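Long-range contacts in alpha-1,3-glucanase (Streptomyces thermodiastaticus, PDB 7C7D), which hydrolyses the alpha-1,3-glucosidic bonds of alpha-1,3-glucan as a thermostable glycosidase of family GH87: residues S85-R90 with T399-L403; H160-N164 with L371-G375; N455-G461 with T492-P498; F59-E65 with V190-E196; A404-Y410 with G429-S435. One frame throughout, in Å; residues are numbered along the deposited sequence.

Contact 1: S85-R90 with T399-L403. With CA (calcium ion), chain C.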
# COMPACT_ATOMS: atom_id res chain seq x y z
N SER A 85 5.65 12.95 -9.45
CA SER A 85 5.67 11.51 -9.65
C SER A 85 5.04 10.76 -8.49
O SER A 85 4.50 9.67 -8.68
CB SER A 85 7.09 11.00 -9.90
OG SER A 85 7.88 11.03 -8.71
N GLU A 86 5.12 11.32 -7.28
CA GLU A 86 4.56 10.67 -6.10
C GLU A 86 3.12 11.07 -5.83
O GLU A 86 2.53 10.58 -4.86
CB GLU A 86 5.42 10.94 -4.86
CG GLU A 86 6.72 10.14 -4.80
CD GLU A 86 7.33 10.10 -3.41
OE1 GLU A 86 6.80 10.77 -2.51
OE2 GLU A 86 8.34 9.39 -3.23
N ALA A 87 2.53 11.93 -6.65
CA ALA A 87 1.14 12.31 -6.46
C ALA A 87 0.20 11.28 -7.07
O ALA A 87 0.49 10.71 -8.13
CB ALA A 87 0.88 13.67 -7.12
N SER A 88 -0.92 11.04 -6.40
CA SER A 88 -2.01 10.28 -7.01
C SER A 88 -2.38 10.92 -8.34
O SER A 88 -2.56 12.14 -8.43
CB SER A 88 -3.21 10.32 -6.05
OG SER A 88 -4.24 9.44 -6.48
N GLY A 89 -2.47 10.10 -9.39
CA GLY A 89 -2.71 10.64 -10.72
C GLY A 89 -1.54 11.37 -11.33
O GLY A 89 -1.69 11.94 -12.42
N ARG A 90 -0.39 11.39 -10.66
CA ARG A 90 0.81 12.09 -11.11
C ARG A 90 0.61 13.59 -11.20
O ARG A 90 1.38 14.28 -11.88
CB ARG A 90 1.38 11.53 -12.42
CG ARG A 90 1.43 10.02 -12.46
CD ARG A 90 2.25 9.42 -11.30
NE ARG A 90 2.24 7.97 -11.46
CZ ARG A 90 3.24 7.15 -11.21
NH1 ARG A 90 4.39 7.60 -10.70
NH2 ARG A 90 3.10 5.85 -11.47
N THR A 399 -2.19 2.78 -3.27
CA THR A 399 -1.78 3.90 -4.09
C THR A 399 -0.43 4.42 -3.64
O THR A 399 -0.15 4.55 -2.45
CB THR A 399 -2.83 5.03 -4.08
OG1 THR A 399 -2.27 6.21 -4.66
CG2 THR A 399 -3.33 5.35 -2.67
N GLN A 400 0.42 4.69 -4.62
CA GLN A 400 1.66 5.43 -4.40
C GLN A 400 2.62 4.83 -3.38
O GLN A 400 3.09 5.54 -2.48
CB GLN A 400 1.35 6.91 -4.11
CG GLN A 400 1.10 7.72 -5.37
CD GLN A 400 2.35 7.88 -6.24
OE1 GLN A 400 3.45 7.46 -5.85
NE2 GLN A 400 2.20 8.51 -7.40
N PRO A 401 3.02 3.57 -3.52
CA PRO A 401 4.23 3.13 -2.81
C PRO A 401 5.41 3.89 -3.42
O PRO A 401 5.51 4.03 -4.64
CB PRO A 401 4.30 1.63 -3.11
CG PRO A 401 3.61 1.49 -4.45
CD PRO A 401 2.54 2.55 -4.48
N ASN A 402 6.30 4.41 -2.56
CA ASN A 402 7.31 5.36 -3.04
C ASN A 402 8.33 4.68 -3.94
O ASN A 402 8.92 5.33 -4.81
CB ASN A 402 8.13 5.94 -1.89
CG ASN A 402 7.32 6.65 -0.83
OD1 ASN A 402 7.76 6.69 0.33
ND2 ASN A 402 6.19 7.23 -1.18
N LEU A 403 8.62 3.41 -3.66
CA LEU A 403 9.54 2.60 -4.44
C LEU A 403 9.05 1.17 -4.32
O LEU A 403 8.25 0.84 -3.44
CB LEU A 403 10.98 2.78 -3.95
CG LEU A 403 11.29 2.50 -2.48
CD1 LEU A 403 11.72 1.06 -2.28
CD2 LEU A 403 12.36 3.46 -1.96
CA CA C . -3.61 14.08 -7.50
O HOH W 1 9.46 8.07 -5.23
O HOH W 2 -3.44 6.85 -7.02
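With chi1 at -82° and the chain bent at chi2 (-68°), Q400 folds so that its amide nitrogen enters the turn S85-A87, while E86 stays extended beyond CG and sends its carboxylate across N402. Q400 NE2 uses one hydrogen for each of two carbonyls, 2.9 Å from S85 O and 2.9 Å from A87 O. The bond to A87 O is the more bent, and NE2 meets that oxygen from above the carbonyl plane, not on a lone pair; the backbone N of R90 reaches it from the opposite face. S85 O is likewise shared: R90 NH1 lies 2.9 Å away on a lone pair in the carbonyl plane. Glutamine suits this place because one nitrogen serves two acceptors, while OE1 accepts from N426. The guanidinium of R90 has Q400 NE2 over one face; its polar edge is held by a salt bridge to D424 and a bond to T425 O. The E86 carboxylate and N402 amide are nearly parallel, 7° apart, without bonding directly. A water donates to E86 OE2 at 2.6 Å and N402 O at 2.8 Å; E86 also accepts from the backbone of H160 and F161, and N402 bonds the H160 ring. A second water joins S88 OG to T399 OG1, and S88 O binds calcium at 2.4 Å. The calcium-site loop 85-90 of the N-terminal D1 domain, between strands 72-74 and 92-95, rests A87 and S88 on strand 188-196 and is fastened here to a loop of the pectate lyase-like beta-helix, where T399 packs on strand 365-372.

Contact 2: H160-N164 with L371-G375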
# COMPACT_ATOMS: atom_id res chain seq x y z
N HIS A 160 9.06 10.00 -0.49
CA HIS A 160 8.11 10.18 0.61
C HIS A 160 7.81 11.66 0.84
O HIS A 160 7.88 12.16 1.96
CB HIS A 160 8.64 9.50 1.88
CG HIS A 160 7.58 8.97 2.80
ND1 HIS A 160 6.84 7.85 2.52
CD2 HIS A 160 7.19 9.39 4.03
CE1 HIS A 160 6.01 7.61 3.52
NE2 HIS A 160 6.21 8.53 4.45
N PHE A 161 7.47 12.37 -0.25
CA PHE A 161 7.27 13.81 -0.18
C PHE A 161 5.94 14.19 0.44
O PHE A 161 5.80 15.31 0.96
CB PHE A 161 7.32 14.42 -1.58
CG PHE A 161 8.53 14.02 -2.37
CD1 PHE A 161 9.80 14.14 -1.82
CD2 PHE A 161 8.40 13.53 -3.65
CE1 PHE A 161 10.92 13.78 -2.55
CE2 PHE A 161 9.51 13.16 -4.38
CZ PHE A 161 10.77 13.29 -3.83
N TYR A 162 4.95 13.32 0.36
CA TYR A 162 3.59 13.63 0.79
C TYR A 162 3.34 13.07 2.18
O TYR A 162 4.17 12.37 2.77
CB TYR A 162 2.56 13.09 -0.23
CG TYR A 162 2.64 13.80 -1.57
CD1 TYR A 162 3.57 13.41 -2.53
CD2 TYR A 162 1.80 14.87 -1.87
CE1 TYR A 162 3.66 14.06 -3.74
CE2 TYR A 162 1.89 15.55 -3.07
CZ TYR A 162 2.82 15.13 -4.01
OH TYR A 162 2.91 15.80 -5.21
N ASP A 163 2.16 13.40 2.70
CA ASP A 163 1.72 13.04 4.04
C ASP A 163 0.20 13.18 4.01
O ASP A 163 -0.35 13.80 3.11
CB ASP A 163 2.32 14.02 5.05
CG ASP A 163 2.05 13.64 6.47
OD1 ASP A 163 2.23 12.45 6.80
OD2 ASP A 163 1.66 14.54 7.26
N ASN A 164 -0.46 12.58 5.00
CA ASN A 164 -1.91 12.64 5.09
C ASN A 164 -2.31 13.30 6.40
O ASN A 164 -1.80 12.94 7.47
CB ASN A 164 -2.54 11.25 4.98
CG ASN A 164 -2.51 10.74 3.55
OD1 ASN A 164 -3.48 10.87 2.81
ND2 ASN A 164 -1.37 10.17 3.15
N LEU A 371 -4.24 1.47 1.49
CA LEU A 371 -2.83 1.74 1.73
C LEU A 371 -2.38 2.86 0.81
O LEU A 371 -2.48 2.74 -0.42
CB LEU A 371 -1.98 0.48 1.49
CG LEU A 371 -2.26 -0.68 2.46
CD1 LEU A 371 -3.14 -1.77 1.83
CD2 LEU A 371 -0.95 -1.25 2.97
N ARG A 372 -1.88 3.96 1.40
CA ARG A 372 -1.35 5.08 0.65
C ARG A 372 0.00 5.48 1.22
O ARG A 372 0.17 5.56 2.44
CB ARG A 372 -2.30 6.29 0.73
CG ARG A 372 -1.76 7.56 0.08
CD ARG A 372 -2.69 8.75 0.27
NE ARG A 372 -3.87 8.69 -0.60
CZ ARG A 372 -5.07 9.12 -0.25
NH1 ARG A 372 -5.27 9.61 0.97
NH2 ARG A 372 -6.09 9.03 -1.10
N ASN A 373 0.97 5.74 0.34
CA ASN A 373 2.24 6.36 0.73
C ASN A 373 3.07 5.45 1.65
O ASN A 373 3.55 5.86 2.70
CB ASN A 373 2.04 7.75 1.35
CG ASN A 373 3.34 8.54 1.47
OD1 ASN A 373 4.29 8.35 0.70
ND2 ASN A 373 3.38 9.45 2.44
N GLN A 374 3.25 4.20 1.22
CA GLN A 374 4.22 3.30 1.82
C GLN A 374 5.59 3.61 1.23
O GLN A 374 5.70 4.12 0.11
CB GLN A 374 3.84 1.84 1.55
CG GLN A 374 2.79 1.29 2.49
CD GLN A 374 1.56 2.18 2.60
OE1 GLN A 374 0.75 2.26 1.66
NE2 GLN A 374 1.40 2.85 3.74
N GLY A 375 6.65 3.30 1.98
CA GLY A 375 8.00 3.57 1.54
C GLY A 375 8.70 2.42 0.84
O GLY A 375 9.90 2.49 0.59
O HOH W 3 4.74 10.62 -0.77
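The imidazole of H160 lies over the amide of N373, tilted 23° from it, and this is the tight part of the contact. N373 ND2 sits over one ring face, toward the rim, while H160 CE1 comes within 3.1 Å of N373 O. What places the amide there is its extended first torsion, with CG anti to the backbone N (chi1 -167°). H160 ND1 is turned to N402 OD1, and the nearby OD1 of N373 is not its bonding partner. A second close fit joins N164 and R372: R372 NH1 is 2.9 Å from N164 OD1, with amide and guanidinium nearly coplanar. R372 runs extended to CD and bends at chi3, and the same NH1 forms a salt bridge with D194. N164 comes from the antiparallel sandwich of the N-terminal domain, R372 from a coil of the parallel beta-helix of the pectate lyase-like family, and the long arginine spans the seam between them. A methionine in place of R372 would probably leave the D194 carboxylate without its charged mate and N164 OD1 without this donor. The looser side is near Y162. There N373 ND2 makes only a weak bond to Y162 O at 3.0 Å, its stronger partner being D349. A water bridges the N373 side chain to the backbone of Y162, donating to N373 OD1 at 2.7 Å and accepting from Y162 N at 2.9 Å.

Contact 3: N455-G461 with T492-P498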
# COMPACT_ATOMS: atom_id res chain seq x y z
N ASN A 455 -7.41 -8.39 -10.61
CA ASN A 455 -6.76 -7.17 -10.17
C ASN A 455 -6.81 -6.09 -11.25
O ASN A 455 -6.87 -6.38 -12.45
CB ASN A 455 -5.30 -7.46 -9.80
CG ASN A 455 -5.18 -8.50 -8.71
OD1 ASN A 455 -5.39 -8.19 -7.53
ND2 ASN A 455 -4.88 -9.74 -9.09
N THR A 456 -6.80 -4.83 -10.81
CA THR A 456 -6.77 -3.67 -11.69
C THR A 456 -5.54 -2.84 -11.36
O THR A 456 -5.33 -2.48 -10.19
CB THR A 456 -8.04 -2.84 -11.53
OG1 THR A 456 -9.15 -3.62 -11.98
CG2 THR A 456 -7.98 -1.57 -12.37
N LEU A 457 -4.73 -2.56 -12.38
CA LEU A 457 -3.42 -1.93 -12.24
C LEU A 457 -3.42 -0.67 -13.09
O LEU A 457 -3.51 -0.76 -14.33
CB LEU A 457 -2.32 -2.87 -12.70
CG LEU A 457 -2.35 -4.28 -12.11
CD1 LEU A 457 -1.23 -5.13 -12.67
CD2 LEU A 457 -2.29 -4.25 -10.60
N VAL A 458 -3.32 0.49 -12.45
CA VAL A 458 -3.51 1.79 -13.11
C VAL A 458 -2.23 2.60 -12.97
O VAL A 458 -1.80 2.89 -11.84
CB VAL A 458 -4.71 2.54 -12.51
CG1 VAL A 458 -4.91 3.87 -13.23
CG2 VAL A 458 -5.98 1.69 -12.56
N ARG A 459 -1.63 2.98 -14.09
CA ARG A 459 -0.40 3.78 -14.08
C ARG A 459 0.69 3.13 -13.23
O ARG A 459 1.34 3.77 -12.41
CB ARG A 459 -0.67 5.23 -13.63
CG ARG A 459 -1.60 6.01 -14.57
CD ARG A 459 -1.85 7.45 -14.09
NE ARG A 459 -2.39 7.45 -12.73
CZ ARG A 459 -3.68 7.34 -12.44
NH1 ARG A 459 -4.59 7.30 -13.41
NH2 ARG A 459 -4.07 7.25 -11.18
N THR A 460 0.89 1.82 -13.45
CA THR A 460 1.92 1.05 -12.76
C THR A 460 3.00 0.60 -13.73
O THR A 460 2.77 0.46 -14.94
CB THR A 460 1.33 -0.15 -11.99
OG1 THR A 460 0.87 -1.16 -12.89
CG2 THR A 460 0.22 0.29 -11.04
N GLY A 461 4.17 0.33 -13.18
CA GLY A 461 5.40 0.14 -13.92
C GLY A 461 6.24 1.40 -13.93
O GLY A 461 5.76 2.52 -13.72
N THR A 492 -7.42 -9.62 -15.51
CA THR A 492 -6.62 -8.46 -15.11
C THR A 492 -6.99 -7.26 -15.97
O THR A 492 -7.04 -7.37 -17.20
CB THR A 492 -5.13 -8.74 -15.25
OG1 THR A 492 -4.81 -10.01 -14.67
CG2 THR A 492 -4.31 -7.68 -14.54
N THR A 493 -7.21 -6.12 -15.34
CA THR A 493 -7.40 -4.85 -16.03
C THR A 493 -6.12 -4.04 -15.84
O THR A 493 -5.71 -3.81 -14.70
CB THR A 493 -8.61 -4.12 -15.46
OG1 THR A 493 -9.77 -4.93 -15.66
CG2 THR A 493 -8.81 -2.77 -16.14
N ILE A 494 -5.49 -3.66 -16.94
CA ILE A 494 -4.23 -2.91 -16.91
C ILE A 494 -4.42 -1.65 -17.74
O ILE A 494 -4.67 -1.74 -18.95
CB ILE A 494 -3.04 -3.75 -17.41
CG1 ILE A 494 -2.91 -5.05 -16.60
CG2 ILE A 494 -1.77 -2.93 -17.34
CD1 ILE A 494 -1.75 -5.94 -17.00
N THR A 495 -4.34 -0.49 -17.10
CA THR A 495 -4.76 0.76 -17.71
C THR A 495 -3.68 1.82 -17.55
O THR A 495 -3.18 2.04 -16.44
CB THR A 495 -6.06 1.24 -17.04
OG1 THR A 495 -7.04 0.20 -17.14
CG2 THR A 495 -6.59 2.52 -17.68
N ASP A 496 -3.34 2.48 -18.66
CA ASP A 496 -2.48 3.66 -18.64
C ASP A 496 -1.09 3.34 -18.08
O ASP A 496 -0.51 4.12 -17.32
CB ASP A 496 -3.13 4.82 -17.89
CG ASP A 496 -4.45 5.26 -18.53
OD1 ASP A 496 -4.66 4.99 -19.73
OD2 ASP A 496 -5.28 5.88 -17.84
N SER A 497 -0.56 2.18 -18.44
CA SER A 497 0.77 1.81 -17.99
C SER A 497 1.81 2.67 -18.69
O SER A 497 1.77 2.80 -19.92
CB SER A 497 1.05 0.36 -18.34
OG SER A 497 0.11 -0.51 -17.77
N PRO A 498 2.76 3.27 -17.97
CA PRO A 498 3.76 4.09 -18.66
C PRO A 498 4.70 3.28 -19.53
O PRO A 498 5.18 3.80 -20.54
CB PRO A 498 4.51 4.80 -17.51
CG PRO A 498 4.24 3.94 -16.31
CD PRO A 498 2.87 3.37 -16.50
O HOH W 4 -5.34 -10.32 -11.99
O HOH W 5 -10.02 -6.81 -13.63
O HOH W 6 -0.70 -0.07 -15.08
O HOH W 7 -4.40 7.89 -16.27
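L457 is bonded through both its backbone polar atoms to the neighbouring strand: its N lies 2.8 Å from T493 O, and its O receives T495 N at 2.9 Å. On either side the same parallel pattern continues, T493 N to N455 O at 2.9 Å and R459 N to T495 O at 3.0 Å. Each donor N lies nearly along the C=O axis of its acceptor, with N-H...O angles also close to straight. A water links R459 NH1 to D496 OD2, at the edge of the guanidinium; R459 also forms a salt bridge to D424. Another water joins N455 ND2 to T492 OG1, while N455 OD1 accepts from N420 N.

On one face T456 and T493 hold CG2 anti to the backbone N (chi1 -65° and -61°) and so lie side by side, pointing the same way, T456 OG1 3.6 Å from T493 CB; branched threonines suit such partly exposed positions. On the buried face L457 CD1 meets I494 CG1 at 4.3 Å. At the turn P498 CD packs 3.3 Å from T460 O. The chemistry is divided: backbone bonds hold the strands, L457 and I494 turn their aliphatic chains to the buried face, T456, T493, T495, R459 and D496 stay partly exposed, and waters satisfy polar groups at the strand ends.

Contact 4: F59-E65 with V190-E196. With CA (calcium ion), chain C.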
# COMPACT_ATOMS: atom_id res chain seq x y z
N PHE A 59 -15.38 5.83 2.03
CA PHE A 59 -14.95 7.15 1.59
C PHE A 59 -14.79 7.17 0.08
O PHE A 59 -14.62 6.13 -0.57
CB PHE A 59 -13.67 7.66 2.30
CG PHE A 59 -12.40 6.93 1.92
CD1 PHE A 59 -11.68 7.30 0.79
CD2 PHE A 59 -11.90 5.92 2.72
CE1 PHE A 59 -10.49 6.66 0.45
CE2 PHE A 59 -10.72 5.27 2.40
CZ PHE A 59 -10.01 5.64 1.26
N THR A 60 -14.82 8.38 -0.48
CA THR A 60 -14.56 8.60 -1.90
C THR A 60 -13.49 9.67 -2.03
O THR A 60 -13.55 10.71 -1.37
CB THR A 60 -15.84 9.03 -2.62
OG1 THR A 60 -16.78 7.96 -2.56
CG2 THR A 60 -15.55 9.36 -4.07
N SER A 61 -12.50 9.40 -2.88
CA SER A 61 -11.41 10.33 -3.11
C SER A 61 -11.73 11.25 -4.28
O SER A 61 -12.35 10.83 -5.26
CB SER A 61 -10.12 9.56 -3.41
OG SER A 61 -9.78 8.72 -2.32
N VAL A 62 -11.30 12.50 -4.17
CA VAL A 62 -11.39 13.47 -5.25
C VAL A 62 -10.00 14.05 -5.47
O VAL A 62 -9.41 14.62 -4.54
CB VAL A 62 -12.39 14.60 -4.92
CG1 VAL A 62 -12.47 15.58 -6.09
CG2 VAL A 62 -13.77 14.02 -4.61
N GLU A 63 -9.47 13.88 -6.68
CA GLU A 63 -8.16 14.42 -6.99
C GLU A 63 -8.22 15.94 -6.96
O GLU A 63 -9.15 16.56 -7.47
CB GLU A 63 -7.70 13.95 -8.36
CG GLU A 63 -7.50 12.44 -8.49
CD GLU A 63 -6.27 11.93 -7.75
OE1 GLU A 63 -6.13 10.69 -7.68
OE2 GLU A 63 -5.46 12.74 -7.25
N ALA A 64 -7.20 16.56 -6.36
CA ALA A 64 -7.18 18.02 -6.29
C ALA A 64 -7.18 18.64 -7.68
O ALA A 64 -7.78 19.70 -7.89
CB ALA A 64 -5.98 18.48 -5.48
N GLU A 65 -6.51 17.99 -8.63
CA GLU A 65 -6.43 18.50 -9.99
C GLU A 65 -7.77 18.45 -10.71
O GLU A 65 -7.90 19.06 -11.78
CB GLU A 65 -5.35 17.74 -10.77
CG GLU A 65 -5.54 16.21 -10.80
CD GLU A 65 -4.84 15.46 -9.66
OE1 GLU A 65 -4.69 16.03 -8.56
OE2 GLU A 65 -4.48 14.28 -9.86
N VAL A 190 -1.48 20.17 -2.76
CA VAL A 190 -2.59 19.27 -2.42
C VAL A 190 -2.74 18.24 -3.52
O VAL A 190 -2.89 18.58 -4.70
CB VAL A 190 -3.89 20.06 -2.20
CG1 VAL A 190 -5.02 19.13 -1.80
CG2 VAL A 190 -3.69 21.14 -1.13
N ASP A 191 -2.73 16.96 -3.13
CA ASP A 191 -2.78 15.87 -4.10
C ASP A 191 -4.20 15.36 -4.33
O ASP A 191 -4.67 15.28 -5.47
CB ASP A 191 -1.88 14.74 -3.59
CG ASP A 191 -1.85 13.54 -4.51
OD1 ASP A 191 -2.35 13.64 -5.66
OD2 ASP A 191 -1.31 12.50 -4.08
N VAL A 192 -4.88 14.97 -3.25
CA VAL A 192 -6.16 14.28 -3.31
C VAL A 192 -6.79 14.41 -1.94
O VAL A 192 -6.09 14.49 -0.93
CB VAL A 192 -5.96 12.79 -3.74
CG1 VAL A 192 -4.95 12.07 -2.86
CG2 VAL A 192 -7.30 12.04 -3.79
N ALA A 193 -8.12 14.47 -1.90
CA ALA A 193 -8.86 14.54 -0.65
C ALA A 193 -9.86 13.40 -0.58
O ALA A 193 -10.51 13.08 -1.58
CB ALA A 193 -9.59 15.88 -0.52
N ASP A 194 -9.98 12.79 0.59
CA ASP A 194 -10.91 11.69 0.83
C ASP A 194 -12.05 12.19 1.70
O ASP A 194 -11.82 12.82 2.74
CB ASP A 194 -10.22 10.52 1.56
CG ASP A 194 -8.93 10.07 0.90
OD1 ASP A 194 -8.78 10.19 -0.33
OD2 ASP A 194 -8.06 9.57 1.64
N PHE A 195 -13.29 11.90 1.29
CA PHE A 195 -14.49 12.34 1.99
C PHE A 195 -15.16 11.11 2.58
O PHE A 195 -15.60 10.23 1.83
CB PHE A 195 -15.40 13.08 1.02
CG PHE A 195 -14.81 14.36 0.51
CD1 PHE A 195 -13.96 14.37 -0.59
CD2 PHE A 195 -15.07 15.55 1.16
CE1 PHE A 195 -13.40 15.55 -1.04
CE2 PHE A 195 -14.51 16.74 0.72
CZ PHE A 195 -13.67 16.74 -0.38
N GLU A 196 -15.22 11.04 3.91
CA GLU A 196 -15.62 9.83 4.62
C GLU A 196 -16.78 10.12 5.56
O GLU A 196 -16.85 11.19 6.18
CB GLU A 196 -14.45 9.26 5.44
CG GLU A 196 -14.76 7.91 6.09
CD GLU A 196 -13.54 7.21 6.66
OE1 GLU A 196 -12.40 7.67 6.41
OE2 GLU A 196 -13.72 6.19 7.36
CA CA C . -3.61 14.08 -7.50
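D191 O is gripped twice: it binds the calcium ion at 2.6 Å and accepts the backbone N of A64 at 3.0 Å, which comes from above its carbonyl plane. The side chain of the same residue adds OD1 at 2.3 Å from the calcium; CG stands anti to the backbone N (chi1 180°), bringing the carboxylate back to the metal. Across the strand pair E63 OE2 binds the ion at 2.3 Å and E65 binds with both oxygens, OE1 and OE2, at 2.5 Å each. S88 O and Q91 O complete a site of seven oxygens, and the acidic residues suit a hard dication.

Away from the metal the strands 59-63 and 190-196 run antiparallel, and the hydrogen-bonded pairs T60 with F195 and V62 with A193 hold them. S61 OG donates to D194 OD1 at 2.7 Å, meeting it from above the carboxylate plane. The ring of F59 lies beside the same aspartate, CD1 being 3.6 Å from D194 CB, with ring and carboxylate planes 28° apart. On the other face V62 CG2 reaches F195 CE1 at 3.9 Å, joining two apolar side chains of the sandwich. Three carboxylates so near each other would probably repel without the cation, so the calcium is likely to tie the end of strand 59-63 and the short turn after it to strand 188-196.

Contact 5: A404-Y410 with G429-S435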
# COMPACT_ATOMS: atom_id res chain seq x y z
N ALA A 404 9.53 0.31 -5.22
CA ALA A 404 9.14 -1.09 -5.23
C ALA A 404 7.66 -1.27 -5.58
O ALA A 404 7.08 -0.46 -6.31
CB ALA A 404 9.57 -1.81 -3.95
N ASN A 405 7.05 -2.34 -5.10
CA ASN A 405 5.84 -2.85 -5.73
C ASN A 405 4.57 -2.45 -4.97
O ASN A 405 4.59 -2.13 -3.78
CB ASN A 405 5.92 -4.37 -5.81
CG ASN A 405 7.21 -4.83 -6.46
OD1 ASN A 405 7.35 -4.76 -7.67
ND2 ASN A 405 8.15 -5.29 -5.66
N GLY A 406 3.44 -2.51 -5.67
CA GLY A 406 2.16 -2.44 -4.98
C GLY A 406 1.95 -3.68 -4.12
O GLY A 406 1.75 -3.58 -2.91
N ILE A 407 1.99 -4.84 -4.76
CA ILE A 407 1.97 -6.13 -4.08
C ILE A 407 3.15 -6.95 -4.58
O ILE A 407 3.36 -7.07 -5.79
CB ILE A 407 0.65 -6.90 -4.33
CG1 ILE A 407 -0.50 -6.18 -3.64
CG2 ILE A 407 0.79 -8.35 -3.88
CD1 ILE A 407 -1.88 -6.80 -3.86
N ALA A 408 3.92 -7.51 -3.64
CA ALA A 408 5.05 -8.36 -3.98
C ALA A 408 4.92 -9.70 -3.26
O ALA A 408 4.79 -9.73 -2.03
CB ALA A 408 6.38 -7.71 -3.58
N ILE A 409 4.96 -10.78 -4.03
CA ILE A 409 4.96 -12.13 -3.49
C ILE A 409 6.33 -12.73 -3.79
O ILE A 409 6.62 -13.07 -4.94
CB ILE A 409 3.86 -13.00 -4.11
CG1 ILE A 409 2.49 -12.29 -4.03
CG2 ILE A 409 3.85 -14.38 -3.46
CD1 ILE A 409 2.03 -11.94 -2.63
N TYR A 410 7.17 -12.86 -2.76
CA TYR A 410 8.49 -13.47 -2.91
C TYR A 410 8.41 -14.88 -2.33
O TYR A 410 8.43 -15.06 -1.11
CB TYR A 410 9.56 -12.65 -2.20
CG TYR A 410 9.61 -11.19 -2.56
CD1 TYR A 410 10.13 -10.75 -3.77
CD2 TYR A 410 9.16 -10.23 -1.65
CE1 TYR A 410 10.16 -9.38 -4.08
CE2 TYR A 410 9.20 -8.89 -1.94
CZ TYR A 410 9.70 -8.46 -3.14
OH TYR A 410 9.72 -7.10 -3.39
N GLY A 429 9.92 -1.18 -8.87
CA GLY A 429 8.87 -2.17 -8.78
C GLY A 429 7.84 -2.16 -9.89
O GLY A 429 7.98 -1.45 -10.89
N SER A 430 6.80 -2.96 -9.68
CA SER A 430 5.67 -3.21 -10.56
C SER A 430 4.40 -3.00 -9.75
O SER A 430 4.43 -2.89 -8.52
CB SER A 430 5.71 -4.66 -11.05
OG SER A 430 6.82 -4.89 -11.90
N GLY A 431 3.25 -2.98 -10.43
CA GLY A 431 1.99 -3.04 -9.70
C GLY A 431 1.89 -4.31 -8.86
O GLY A 431 1.64 -4.26 -7.66
N ILE A 432 2.09 -5.46 -9.51
CA ILE A 432 2.18 -6.76 -8.85
C ILE A 432 3.45 -7.45 -9.31
O ILE A 432 3.74 -7.50 -10.51
CB ILE A 432 0.96 -7.65 -9.17
CG1 ILE A 432 -0.32 -7.06 -8.57
CG2 ILE A 432 1.19 -9.08 -8.69
CD1 ILE A 432 -1.61 -7.74 -9.04
N ALA A 433 4.21 -8.00 -8.36
CA ALA A 433 5.37 -8.83 -8.66
C ALA A 433 5.17 -10.21 -8.04
O ALA A 433 4.89 -10.33 -6.84
CB ALA A 433 6.64 -8.20 -8.10
N ILE A 434 5.31 -11.25 -8.87
CA ILE A 434 5.30 -12.64 -8.44
C ILE A 434 6.73 -13.13 -8.66
O ILE A 434 7.18 -13.21 -9.81
CB ILE A 434 4.29 -13.48 -9.23
CG1 ILE A 434 2.88 -12.87 -9.19
CG2 ILE A 434 4.31 -14.95 -8.76
CD1 ILE A 434 2.30 -12.71 -7.79
N SER A 435 7.47 -13.40 -7.59
CA SER A 435 8.92 -13.39 -7.69
C SER A 435 9.60 -14.50 -6.91
O SER A 435 9.15 -14.89 -5.82
CB SER A 435 9.44 -12.05 -7.18
OG SER A 435 10.85 -12.03 -7.21
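Among the polar side chains N405 leads: its OD1 accepts S430 N at 2.8 Å, the donor tilted 27° from the carbonyl plane, and also takes a bond from R475. With CG beside its backbone N (chi1 -52°), the amide lies against the A433 methyl, and its ND2 reaches D377. A leucine in place of N405 would probably leave S430 N, the R475 donor and the D377 carboxylate without these partners.

Backbone bonds form the second group. G406 N meets S430 O at 3.0 Å and I407 N meets G431 O at 3.0 Å. Further up, A433 N is 2.9 Å from I407 O, I409 N 2.8 Å from A433 O, and S435 N 2.8 Å from I409 O, alternating as parallel strands do. Glycine suits position 429, since a side chain there would run into the backbone of A404.

Apolar packing is the third kind. I409 and I434 lie side by side, pointing the same way, with I409 CG1 3.8 Å from I434 CD1, and I407 and I432 meet more loosely. On the opposite face Y410 CD1 comes 3.7 Å from S435 CB; its hydroxyl bonds to D377 and its ring meets F439 edge to face. I407 and I432 pack on I422, and I434 on I450 and V452; beta-branched aliphatic chains suit these buried strand positions. Such like-on-like stacking of residues on successive coils is typical of the parallel beta-helix, the fold of the pectate lyase-like family.

The chain opens with the antiparallel sandwich, where contact 4 lies, and continues into the beta-helix, which holds contacts 3 and 5. Contacts 1 and 2 join the two domains, and contact 2 is nested inside the loop that contact 1 closes. The centres of contacts 1 and 2 are 8 Å apart, and that of contact 4 is about 14 Å from each, sharing the calcium site with contact 1 through S88. Contacts 3 and 5, with centres 13 Å apart, lie on different faces of the beta-helix; strand 432-435 of contact 5 is followed along the chain by strand 449-458 of contact 3. The sandwich is therefore joined to the middle of the beta-helix through contacts 1 and 2, close to the calcium site.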